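Local coordinates for 3-hydroxyisobutyrate dehydrogenase (Salmonella typhimurium, PDB 3G0O), which probably oxidises L-threonate to 2-dehydro-L-erythronate, using NAD(+) in preference to NADP(+), at residues A[8-13]-A[29-34]. Numbering follows the deposited sequence.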
# COMPACT_ATOMS: atom_id res chain seq x y z
N PHE A 8 30.63 13.28 -20.67
CA PHE A 8 29.19 13.34 -20.87
C PHE A 8 28.60 14.45 -20.01
O PHE A 8 28.75 14.44 -18.79
CB PHE A 8 28.54 12.01 -20.48
CG PHE A 8 27.09 11.90 -20.85
CD1 PHE A 8 26.71 11.37 -22.07
CD2 PHE A 8 26.10 12.36 -19.97
CE1 PHE A 8 25.36 11.27 -22.42
CE2 PHE A 8 24.75 12.27 -20.32
CZ PHE A 8 24.38 11.73 -21.55
N HIS A 9 27.94 15.40 -20.65
CA HIS A 9 27.33 16.51 -19.94
C HIS A 9 25.83 16.33 -19.85
O HIS A 9 25.16 16.11 -20.86
CB HIS A 9 27.65 17.84 -20.64
CG HIS A 9 29.06 18.28 -20.47
ND1 HIS A 9 29.42 19.32 -19.65
CD2 HIS A 9 30.22 17.79 -20.99
CE1 HIS A 9 30.74 19.46 -19.66
NE2 HIS A 9 31.24 18.54 -20.47
N VAL A 10 25.30 16.41 -18.64
CA VAL A 10 23.87 16.26 -18.42
C VAL A 10 23.36 17.44 -17.61
O VAL A 10 23.99 17.86 -16.64
CB VAL A 10 23.56 14.95 -17.65
CG1 VAL A 10 24.32 14.93 -16.33
CG2 VAL A 10 22.06 14.83 -17.41
N GLY A 11 22.23 18.00 -18.04
CA GLY A 11 21.64 19.12 -17.33
C GLY A 11 20.34 18.69 -16.67
O GLY A 11 19.49 18.08 -17.33
N ILE A 12 20.19 19.00 -15.39
CA ILE A 12 18.97 18.65 -14.65
C ILE A 12 18.17 19.93 -14.42
O ILE A 12 18.64 20.84 -13.74
CB ILE A 12 19.28 18.04 -13.27
CG1 ILE A 12 20.25 16.86 -13.41
CG2 ILE A 12 17.98 17.59 -12.59
CD1 ILE A 12 19.73 15.74 -14.28
N VAL A 13 16.97 19.99 -14.99
CA VAL A 13 16.10 21.15 -14.85
C VAL A 13 14.98 20.80 -13.87
O VAL A 13 14.17 19.91 -14.14
CB VAL A 13 15.49 21.57 -16.20
CG1 VAL A 13 14.70 22.86 -16.04
CG2 VAL A 13 16.59 21.74 -17.23
N ALA A 29 28.06 9.55 -10.39
CA ALA A 29 28.38 8.73 -11.55
C ALA A 29 29.55 9.30 -12.35
O ALA A 29 30.04 8.66 -13.27
CB ALA A 29 27.15 8.60 -12.45
N GLY A 30 29.98 10.51 -12.00
CA GLY A 30 31.10 11.12 -12.69
C GLY A 30 30.74 11.88 -13.96
O GLY A 30 31.61 12.22 -14.76
N LEU A 31 29.45 12.14 -14.16
CA LEU A 31 29.02 12.87 -15.34
C LEU A 31 29.18 14.36 -15.07
O LEU A 31 29.04 14.81 -13.93
CB LEU A 31 27.55 12.56 -15.65
CG LEU A 31 27.13 11.09 -15.77
CD1 LEU A 31 25.63 11.01 -16.00
CD2 LEU A 31 27.89 10.41 -16.90
N SER A 32 29.48 15.14 -16.11
CA SER A 32 29.60 16.59 -15.95
C SER A 32 28.16 17.04 -15.75
O SER A 32 27.35 17.02 -16.69
CB SER A 32 30.20 17.22 -17.20
OG SER A 32 31.58 16.92 -17.30
N THR A 33 27.84 17.48 -14.54
CA THR A 33 26.49 17.87 -14.19
C THR A 33 26.18 19.36 -14.06
O THR A 33 26.91 20.11 -13.40
CB THR A 33 26.08 17.17 -12.87
OG1 THR A 33 26.31 15.76 -13.01
CG2 THR A 33 24.60 17.41 -12.55
N TRP A 34 25.09 19.77 -14.69
CA TRP A 34 24.62 21.15 -14.66
C TRP A 34 23.21 21.13 -14.07
O TRP A 34 22.48 20.15 -14.25
CB TRP A 34 24.54 21.75 -16.07
CG TRP A 34 25.83 21.73 -16.83
CD1 TRP A 34 26.41 20.65 -17.45
CD2 TRP A 34 26.70 22.84 -17.07
NE1 TRP A 34 27.58 21.03 -18.06
CE2 TRP A 34 27.79 22.36 -17.84
CE3 TRP A 34 26.68 24.19 -16.69
CZ2 TRP A 34 28.84 23.20 -18.25
CZ3 TRP A 34 27.72 25.02 -17.10
CH2 TRP A 34 28.79 24.52 -17.87
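The imidazole of H9 lies with one face over the CB of S32, a CH-pi contact in which the methylene carbon sits 3.4 Å from the ring centroid, close to the ring normal. H9 CG is anti to the carbonyl carbon, beside its own backbone N (chi1 -73°), and the rim of the same ring accepts a hydrogen bond from the indole of W34. W34 NE1 is 3.0 Å from H9 ND1. The bond is almost straight, with an N-H...acceptor angle of 177°, and each partner lies in the plane of the other's ring. The two ring planes are nevertheless turned 35° against each other. CH-pi contact over the face and hydrogen bond at the edge together restrain the rotation of the imidazole. Because ND1 is the acceptor, a neutral H9 would carry its proton on NE2. The indole also meets F61 on this side of the sheet.

Strands 9-13 and 32-36, joined through helix 17-28, form the first beta-alpha-beta unit of the Rossmann-type NAD-binding domain, and their backbones pair in parallel. S32 N binds F8 O, and S32 O in turn accepts V10 N at 2.9 Å; W34 repeats the pattern two residues on, giving its N to V10 O and taking I12 N at its own O (2.8 Å). G11 pairs with W34, its CA 3.4 Å from W34 O in a CA-H...O contact.

V10 and T33 run side by side on the other sheet face, toward helix 17-28, where both touch C26. T33 OG1 donates to L31 O at 3.0 Å, from above the carbonyl plane. At the strand entry L31 spreads its isobutyl group between two partners: CD2 packs 4.0 Å from F8 CB, and CB lies 4.1 Å from V10 CG1.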